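Local atomic coordinates of putative mandelate racemase (Bordetella bronchiseptica, PDB entry 3OZY), a protein that is of unknown function but, as a magnesium-binding member of the enolase superfamily, probably acts on a carboxylate substrate by abstracting its alpha proton. Residues N307-V312 and L337-A342; N32-I36 and D331-L337; S51-Y56 and D277-A281. All blocks are in the same frame, centred on the assembly; numbering follows the deposited sequence.

Interaction 1: N307-V312 and L337-A342; sequences NDIITV and LMTRLA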
loop_
_atom_site.group_PDB
_atom_site.type_symbol
_atom_site.label_atom_id
_atom_site.label_comp_id
_atom_site.label_asym_id
_atom_site.label_seq_id
_atom_site.Cartn_x
_atom_site.Cartn_y
_atom_site.Cartn_z
ATOM N N ASN A 307 18.172 -4.006 -5.531
ATOM C CA ASN A 307 18.191 -4.569 -4.174
ATOM C C ASN A 307 19.175 -5.721 -4.054
ATOM O O ASN A 307 19.984 -5.747 -3.131
ATOM C CB ASN A 307 16.821 -5.033 -3.674
ATOM C CG ASN A 307 16.822 -5.269 -2.175
ATOM O OD1 ASN A 307 16.855 -4.319 -1.402
ATOM N ND2 ASN A 307 16.835 -6.536 -1.759
ATOM N N ASP A 308 19.095 -6.684 -4.963
ATOM C CA ASP A 308 19.951 -7.867 -4.883
ATOM C C ASP A 308 20.048 -8.526 -6.257
ATOM O O ASP A 308 19.387 -8.098 -7.200
ATOM C CB ASP A 308 19.410 -8.839 -3.832
ATOM C CG ASP A 308 17.984 -9.272 -4.131
ATOM O OD1 ASP A 308 17.806 -10.006 -5.124
ATOM O OD2 ASP A 308 17.060 -8.883 -3.389
ATOM N N ILE A 309 20.867 -9.562 -6.384
ATOM C CA ILE A 309 21.100 -10.144 -7.694
ATOM C C ILE A 309 19.861 -10.860 -8.247
ATOM O O ILE A 309 19.720 -11.020 -9.456
ATOM C CB ILE A 309 22.332 -11.083 -7.693
ATOM C CG1 ILE A 309 22.838 -11.327 -9.120
ATOM C CG2 ILE A 309 22.008 -12.388 -6.988
ATOM C CD1 ILE A 309 23.402 -10.102 -9.798
ATOM N N ILE A 310 18.971 -11.296 -7.363
ATOM C CA ILE A 310 17.738 -11.930 -7.820
ATOM C C ILE A 310 16.799 -10.896 -8.424
ATOM O O ILE A 310 16.228 -11.127 -9.490
ATOM C CB ILE A 310 17.037 -12.693 -6.693
ATOM C CG1 ILE A 310 17.976 -13.775 -6.152
ATOM C CG2 ILE A 310 15.707 -13.280 -7.187
ATOM C CD1 ILE A 310 17.305 -14.747 -5.217
ATOM N N THR A 311 16.663 -9.745 -7.775
ATOM C CA THR A 311 15.810 -8.714 -8.365
ATOM C C THR A 311 16.392 -8.239 -9.692
ATOM O O THR A 311 15.660 -7.971 -10.642
ATOM C CB THR A 311 15.516 -7.523 -7.392
ATOM O OG1 THR A 311 16.704 -6.768 -7.113
ATOM C CG2 THR A 311 14.953 -8.018 -6.074
ATOM N N VAL A 312 17.714 -8.141 -9.766
ATOM C CA VAL A 312 18.372 -7.827 -11.023
ATOM C C VAL A 312 18.088 -8.887 -12.094
ATOM O O VAL A 312 17.629 -8.563 -13.195
ATOM C CB VAL A 312 19.887 -7.618 -10.807
ATOM C CG1 VAL A 312 20.651 -7.600 -12.141
ATOM C CG2 VAL A 312 20.109 -6.331 -10.029
ATOM N N LEU A 337 25.006 -8.893 -1.680
ATOM C CA LEU A 337 23.911 -9.597 -2.339
ATOM C C LEU A 337 23.994 -9.519 -3.865
ATOM O O LEU A 337 23.286 -10.251 -4.568
ATOM C CB LEU A 337 22.559 -9.095 -1.834
ATOM C CG LEU A 337 22.369 -9.186 -0.321
ATOM C CD1 LEU A 337 21.071 -8.491 0.063
ATOM C CD2 LEU A 337 22.402 -10.633 0.183
ATOM N N MET A 338 24.869 -8.647 -4.370
ATOM C CA MET A 338 25.127 -8.540 -5.807
ATOM C C MET A 338 26.318 -9.380 -6.259
ATOM O O MET A 338 26.526 -9.572 -7.460
ATOM C CB MET A 338 25.394 -7.087 -6.202
ATOM C CG MET A 338 24.147 -6.222 -6.248
ATOM S SD MET A 338 22.990 -6.696 -7.551
ATOM C CE MET A 338 23.945 -6.244 -9.002
ATOM N N THR A 339 27.118 -9.856 -5.316
ATOM C CA THR A 339 28.372 -10.520 -5.680
ATOM C C THR A 339 28.493 -11.947 -5.165
ATOM O O THR A 339 29.071 -12.798 -5.837
ATOM C CB THR A 339 29.600 -9.736 -5.160
ATOM O OG1 THR A 339 29.506 -9.595 -3.739
ATOM C CG2 THR A 339 29.682 -8.353 -5.802
ATOM N N ARG A 340 27.957 -12.214 -3.981
ATOM C CA ARG A 340 28.245 -13.477 -3.295
ATOM C C ARG A 340 27.052 -14.407 -3.088
ATOM O O ARG A 340 27.210 -15.546 -2.641
ATOM C CB ARG A 340 28.929 -13.192 -1.954
ATOM C CG ARG A 340 30.342 -12.643 -2.106
ATOM C CD ARG A 340 30.870 -12.050 -0.804
ATOM N NE ARG A 340 30.902 -13.032 0.274
ATOM C CZ ARG A 340 31.079 -12.728 1.556
ATOM N NH1 ARG A 340 31.243 -11.465 1.924
ATOM N NH2 ARG A 340 31.087 -13.689 2.472
ATOM N N LEU A 341 25.853 -13.934 -3.409
ATOM C CA LEU A 341 24.663 -14.754 -3.229
ATOM C C LEU A 341 24.537 -15.826 -4.303
ATOM O O LEU A 341 24.112 -16.950 -4.020
ATOM C CB LEU A 341 23.408 -13.876 -3.229
ATOM C CG LEU A 341 22.081 -14.619 -3.097
ATOM C CD1 LEU A 341 22.011 -15.392 -1.788
ATOM C CD2 LEU A 341 20.918 -13.644 -3.208
ATOM N N ALA A 342 24.892 -15.478 -5.534
ATOM C CA ALA A 342 24.686 -16.382 -6.659
ATOM C C ALA A 342 25.834 -16.361 -7.656
ATOM O O ALA A 342 26.673 -15.467 -7.640
ATOM C CB ALA A 342 23.376 -16.049 -7.363
#
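In the beta-alpha barrel of this enolase superfamily member, the N terminus of helix 309-321 packs against the loop that follows the neighbouring strand 328-331. Asp308 is the N-cap. Its p rotamer turns the carboxylate back over the first helical turn, where Asp308 OD1 accepts from Thr311 N at 2.9 Å and, weakly, from Ile310 N at 2.8 Å. Asp308 OD2 is held by Asn307 ND2 at 2.9 Å and by Ser51 OG of the N-terminal domain. Ile309 N, at the start of the helix, donates to Leu337 O across the contact at 3.1 Å.

The apolar fit depends on how two side chains fold. Met338, with all three chi angles in the m well, curls back over the helix start: its SD lies 3.7 Å from Asp308 C and 3.8 Å from Val312 CG2. Ile309, t at chi1 and p at chi2, spreads its branches, so that CG2 meets Ala342 CB at 3.9 Å and Leu341 CD2 at 4.1 Å. Leu341 CD2 also reaches Ile310 CG1 at 4.2 Å, and Phe369 of helix 367-372 packs on Leu337 and Leu341. The other branch of Ile309 ends with CD1 4.0 Å from Met338 CE.

Interaction 2: N32-I36 and D331-L337; sequences NRQMI and DITHNDL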
loop_
_atom_site.group_PDB
_atom_site.type_symbol
_atom_site.label_atom_id
_atom_site.label_comp_id
_atom_site.label_asym_id
_atom_site.label_seq_id
_atom_site.Cartn_x
_atom_site.Cartn_y
_atom_site.Cartn_z
ATOM N N ASN A 32 22.740 -1.595 6.034
ATOM C CA ASN A 32 23.024 -2.991 5.713
ATOM C C ASN A 32 22.215 -3.361 4.492
ATOM O O ASN A 32 21.050 -2.980 4.409
ATOM C CB ASN A 32 22.651 -3.923 6.874
ATOM C CG ASN A 32 23.484 -3.672 8.109
ATOM O OD1 ASN A 32 24.609 -4.182 8.229
ATOM N ND2 ASN A 32 22.948 -2.885 9.036
ATOM N N ARG A 33 22.815 -4.066 3.538
ATOM C CA ARG A 33 22.061 -4.535 2.381
ATOM C C ARG A 33 21.363 -5.841 2.741
ATOM O O ARG A 33 22.001 -6.840 3.090
ATOM C CB ARG A 33 22.957 -4.681 1.145
ATOM C CG ARG A 33 23.640 -3.366 0.695
ATOM C CD ARG A 33 22.649 -2.186 0.529
ATOM N NE ARG A 33 21.650 -2.444 -0.508
ATOM C CZ ARG A 33 21.820 -2.198 -1.801
ATOM N NH1 ARG A 33 22.942 -1.655 -2.256
ATOM N NH2 ARG A 33 20.846 -2.487 -2.652
ATOM N N GLN A 34 20.038 -5.816 2.681
ATOM C CA GLN A 34 19.229 -6.926 3.155
ATOM C C GLN A 34 18.301 -7.437 2.066
ATOM O O GLN A 34 18.077 -6.770 1.050
ATOM C CB GLN A 34 18.395 -6.483 4.361
ATOM C CG GLN A 34 19.244 -5.902 5.490
ATOM C CD GLN A 34 18.467 -5.652 6.773
ATOM O OE1 GLN A 34 17.260 -5.389 6.762
ATOM N NE2 GLN A 34 19.167 -5.720 7.895
ATOM N N MET A 35 17.749 -8.622 2.301
ATOM C CA MET A 35 16.736 -9.179 1.415
ATOM C C MET A 35 16.032 -10.324 2.103
ATOM O O MET A 35 16.502 -10.858 3.117
ATOM C CB MET A 35 17.367 -9.717 0.127
ATOM C CG MET A 35 18.203 -10.982 0.336
ATOM S SD MET A 35 18.970 -11.608 -1.171
ATOM C CE MET A 35 17.516 -12.167 -2.059
ATOM N N ILE A 36 14.881 -10.679 1.549
ATOM C CA ILE A 36 14.289 -11.987 1.769
ATOM C C ILE A 36 14.587 -12.850 0.555
ATOM O O ILE A 36 14.331 -12.447 -0.580
ATOM C CB ILE A 36 12.756 -11.892 1.896
ATOM C CG1 ILE A 36 12.354 -11.245 3.217
ATOM C CG2 ILE A 36 12.120 -13.278 1.751
ATOM C CD1 ILE A 36 12.615 -12.111 4.445
ATOM N N ASP A 331 23.128 -1.997 -9.926
ATOM C CA ASP A 331 23.657 -1.529 -8.640
ATOM C C ASP A 331 25.172 -1.708 -8.579
ATOM O O ASP A 331 25.659 -2.845 -8.599
ATOM C CB ASP A 331 22.989 -2.381 -7.543
ATOM C CG ASP A 331 23.392 -2.020 -6.115
ATOM O OD1 ASP A 331 24.304 -1.202 -5.881
ATOM O OD2 ASP A 331 22.753 -2.595 -5.200
ATOM N N ILE A 332 25.904 -0.593 -8.487
ATOM C CA ILE A 332 27.371 -0.640 -8.376
ATOM C C ILE A 332 27.876 -0.255 -6.990
ATOM O O ILE A 332 29.088 -0.115 -6.774
ATOM C CB ILE A 332 28.095 0.193 -9.478
ATOM C CG1 ILE A 332 27.584 1.646 -9.574
ATOM C CG2 ILE A 332 27.956 -0.505 -10.821
ATOM C CD1 ILE A 332 27.657 2.465 -8.300
ATOM N N THR A 333 26.959 -0.083 -6.044
ATOM C CA THR A 333 27.341 0.251 -4.675
ATOM C C THR A 333 27.802 -1.008 -3.935
ATOM O O THR A 333 27.657 -2.120 -4.441
ATOM C CB THR A 333 26.181 0.942 -3.899
ATOM O OG1 THR A 333 25.153 -0.011 -3.598
ATOM C CG2 THR A 333 25.589 2.075 -4.721
ATOM N N HIS A 334 28.346 -0.842 -2.735
ATOM C CA HIS A 334 28.797 -2.000 -1.974
ATOM C C HIS A 334 27.623 -2.885 -1.569
ATOM O O HIS A 334 26.772 -2.468 -0.793
ATOM C CB HIS A 334 29.551 -1.563 -0.722
ATOM C CG HIS A 334 30.109 -2.714 0.043
ATOM N ND1 HIS A 334 31.441 -3.066 -0.011
ATOM C CD2 HIS A 334 29.505 -3.633 0.831
ATOM C CE1 HIS A 334 31.636 -4.140 0.735
ATOM N NE2 HIS A 334 30.478 -4.501 1.259
ATOM N N ASN A 335 27.598 -4.114 -2.068
ATOM C CA ASN A 335 26.446 -4.978 -1.847
ATOM C C ASN A 335 26.798 -6.442 -2.054
ATOM O O ASN A 335 26.870 -6.918 -3.183
ATOM C CB ASN A 335 25.311 -4.564 -2.796
ATOM C CG ASN A 335 24.022 -5.289 -2.515
ATOM O OD1 ASN A 335 23.973 -6.213 -1.702
ATOM N ND2 ASN A 335 22.954 -4.873 -3.194
ATOM N N ASP A 336 27.014 -7.157 -0.952
ATOM C CA ASP A 336 27.341 -8.576 -1.036
ATOM C C ASP A 336 26.240 -9.392 -1.710
ATOM O O ASP A 336 26.503 -10.465 -2.250
ATOM C CB ASP A 336 27.624 -9.165 0.346
ATOM C CG ASP A 336 28.891 -8.625 0.972
ATOM O OD1 ASP A 336 29.773 -8.120 0.235
ATOM O OD2 ASP A 336 28.987 -8.725 2.217
ATOM N N LEU A 337 25.006 -8.893 -1.680
ATOM C CA LEU A 337 23.911 -9.597 -2.339
ATOM C C LEU A 337 23.994 -9.519 -3.865
ATOM O O LEU A 337 23.286 -10.251 -4.568
ATOM C CB LEU A 337 22.559 -9.095 -1.834
ATOM C CG LEU A 337 22.369 -9.186 -0.321
ATOM C CD1 LEU A 337 21.071 -8.491 0.063
ATOM C CD2 LEU A 337 22.402 -10.633 0.183
HETATM O O HOH W 1 25.172 -0.282 -0.834
#
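The N-terminal domain packed on the barrel, the two-domain arrangement of the enolase superfamily, is joined here by a buried salt bridge. Strand 32-42 of the N-terminal antiparallel sheet lies against the loop leaving barrel strand 328-331. Arg33 points its CA-to-CB bond toward this loop and, with chi1, chi2 and chi3 all in the m well, brings the guanidinium edge to Asp331. Arg33 NH1 donates to Asp331 OD2 at 3.1 Å, and Arg33 NH2 makes a weak bond to the same oxygen at 3.2 Å. Water 1 accepts from Arg33 NH1 at 3.0 Å and donates to His334 O at 2.7 Å.

Two Asx turns shape the loop. Asp331 OD1 accepts from Thr333 N at 2.9 Å and from Thr333 OG1 at 2.7 Å; Asn335 OD1 accepts from Leu337 N at 2.9 Å. Asn335 ND2 lies over a face of the guanidinium, 3.2 Å from Arg33 CZ, and donates to Asp331 OD2 at 3.0 Å and to Asn307 O. Beside the ion pair, Leu337 CD1 packs on Met35 CG at 3.8 Å and over the strand backbone, 3.6 Å from Arg33 O, an oxygen that accepts from Thr15 OG1 of strand 5-16.

Arg33 and Asn335 therefore do not bond to each other, both groups being donors, but converge on the carboxylate of Asp331. The buried charge of Arg33 is met directly by Asp331, and this acid is held in turn by its own loop through Thr333 and Asn335.

Interaction 3: S51-Y56 and D277-A281; sequences SPSGPY and DASRA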
loop_
_atom_site.group_PDB
_atom_site.type_symbol
_atom_site.label_atom_id
_atom_site.label_comp_id
_atom_site.label_asym_id
_atom_site.label_seq_id
_atom_site.Cartn_x
_atom_site.Cartn_y
_atom_site.Cartn_z
ATOM N N SER A 51 12.852 -12.895 -4.762
ATOM C CA SER A 51 13.123 -11.816 -3.813
ATOM C C SER A 51 12.059 -10.744 -3.974
ATOM O O SER A 51 11.751 -10.358 -5.102
ATOM C CB SER A 51 14.483 -11.174 -4.090
ATOM O OG SER A 51 14.618 -9.975 -3.339
ATOM N N PRO A 52 11.513 -10.245 -2.854
ATOM C CA PRO A 52 10.543 -9.137 -2.849
ATOM C C PRO A 52 11.202 -7.764 -2.682
ATOM O O PRO A 52 10.551 -6.823 -2.222
ATOM C CB PRO A 52 9.702 -9.437 -1.610
ATOM C CG PRO A 52 10.739 -10.014 -0.655
ATOM C CD PRO A 52 11.605 -10.891 -1.531
ATOM N N SER A 53 12.480 -7.668 -3.043
ATOM C CA SER A 53 13.198 -6.399 -3.049
ATOM C C SER A 53 13.358 -5.808 -1.642
ATOM O O SER A 53 13.284 -6.513 -0.628
ATOM C CB SER A 53 12.505 -5.422 -4.010
ATOM O OG SER A 53 13.264 -4.241 -4.214
ATOM N N GLY A 54 13.600 -4.506 -1.593
ATOM C CA GLY A 54 13.841 -3.799 -0.346
ATOM C C GLY A 54 14.211 -2.364 -0.667
ATOM O O GLY A 54 14.359 -2.016 -1.832
ATOM N N PRO A 55 14.371 -1.517 0.353
ATOM C CA PRO A 55 14.214 -1.857 1.767
ATOM C C PRO A 55 12.748 -1.947 2.184
ATOM O O PRO A 55 11.946 -1.032 1.955
ATOM C CB PRO A 55 14.908 -0.692 2.486
ATOM C CG PRO A 55 14.791 0.464 1.522
ATOM C CD PRO A 55 14.842 -0.135 0.145
ATOM N N TYR A 56 12.420 -3.083 2.787
ATOM C CA TYR A 56 11.162 -3.293 3.495
ATOM C C TYR A 56 11.543 -4.132 4.706
ATOM O O TYR A 56 12.378 -5.042 4.590
ATOM C CB TYR A 56 10.178 -4.128 2.673
ATOM C CG TYR A 56 9.806 -3.633 1.293
ATOM C CD1 TYR A 56 8.939 -2.562 1.123
ATOM C CD2 TYR A 56 10.251 -4.300 0.165
ATOM C CE1 TYR A 56 8.563 -2.133 -0.149
ATOM C CE2 TYR A 56 9.889 -3.887 -1.100
ATOM C CZ TYR A 56 9.032 -2.808 -1.253
ATOM O OH TYR A 56 8.660 -2.399 -2.524
ATOM N N ASP A 277 9.157 -2.553 -11.132
ATOM C CA ASP A 277 10.168 -3.563 -10.838
ATOM C C ASP A 277 9.437 -4.894 -10.669
ATOM O O ASP A 277 8.484 -4.990 -9.891
ATOM C CB ASP A 277 10.858 -3.130 -9.529
ATOM C CG ASP A 277 11.989 -4.049 -9.073
ATOM O OD1 ASP A 277 12.028 -5.243 -9.421
ATOM O OD2 ASP A 277 12.841 -3.558 -8.288
ATOM N N ALA A 278 9.863 -5.928 -11.385
ATOM C CA ALA A 278 9.230 -7.240 -11.240
ATOM C C ALA A 278 9.178 -7.726 -9.791
ATOM O O ALA A 278 8.281 -8.490 -9.425
ATOM C CB ALA A 278 9.930 -8.270 -12.109
ATOM N N SER A 279 10.149 -7.299 -8.978
ATOM C CA SER A 279 10.245 -7.740 -7.581
ATOM C C SER A 279 9.494 -6.854 -6.580
ATOM O O SER A 279 9.525 -7.124 -5.378
ATOM C CB SER A 279 11.712 -7.860 -7.149
ATOM O OG SER A 279 12.320 -6.578 -7.069
ATOM N N ARG A 280 8.841 -5.796 -7.072
ATOM C CA ARG A 280 8.113 -4.866 -6.207
ATOM C C ARG A 280 6.663 -4.651 -6.633
ATOM O O ARG A 280 5.772 -4.620 -5.788
ATOM C CB ARG A 280 8.809 -3.489 -6.164
ATOM C CG ARG A 280 10.244 -3.522 -5.674
ATOM C CD ARG A 280 10.979 -2.199 -5.935
ATOM N NE ARG A 280 10.577 -1.091 -5.062
ATOM C CZ ARG A 280 11.083 -0.867 -3.856
ATOM N NH1 ARG A 280 11.994 -1.697 -3.360
ATOM N NH2 ARG A 280 10.687 0.186 -3.140
ATOM N N ALA A 281 6.436 -4.485 -7.936
ATOM C CA ALA A 281 5.166 -3.968 -8.441
ATOM C C ALA A 281 4.118 -5.055 -8.648
ATOM O O ALA A 281 2.989 -4.745 -9.037
ATOM C CB ALA A 281 5.401 -3.194 -9.739
HETATM O O HOH W 2 14.746 -4.403 -6.489
HETATM O O HOH W 3 11.393 0.570 -0.268
#
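Arg280 NH1 crosses from the barrel to the N-terminal domain, donating to Ser53 OG at 3.0 Å and, weakly, to Gly54 O at 2.8 Å. NE and NH2 also bond within the barrel domain: NE donates to the backbone O of Glu254, a magnesium ligand, and NH2 to Asn255 OD1. Water 3 links Arg280 NH2, at 3.0 Å, to Pro55 O, at 2.8 Å, just after the cis Gly54-Pro55 peptide. Water 2 bridges Ser53 OG, at 2.7 Å, and Asp277 OD2, at 2.8 Å. Asp277 OD2 also bonds to His304 ND1, consistent with the His-Asp dyad of mandelate racemase, while Asp277 OD1 forms an Asx turn with Ser279 N at 2.8 Å.

Tyr56 OH sits over a face of the guanidinium, 3.2 Å from Arg280 CZ, and bonds to Tyr257 OH; Asn96 of the second subunit touches Pro55 and Tyr56. The two segments then close up around Ser279: Pro52 CA makes a CA-H...O contact with Ser279 O at 3.4 Å, and Ser51 O lies 3.2 Å from Ser279 CB.

Helix 309-321 covers Ser51, Ser53 and Ser279 through Thr311, helix 58-73 packs on Pro52 and Tyr56, and helix 102-122 flanks Tyr56 and Ser279.

From the N terminus, strand 32-42 opens interaction 2, and the loop 51-56 soon afterwards opens interaction 3. The chain then runs through most of the barrel before 277-281 closes interaction 3, which is thus nested inside the larger loop of interaction 2. Next, 307-312 opens interaction 1; segment 331-337 closes interaction 2, and 337-342 closes interaction 1, so these two cross and share Leu337. Interactions 3 and 1 follow in series. Interactions 2 and 3 join the N-terminal domain to the barrel, whereas interaction 1 stays within the barrel, joining the start of helix 309-321 to the loop after strand 328-331. Asn307 and Asp308 connect all three, through Gln34 O and Ser51 OG respectively.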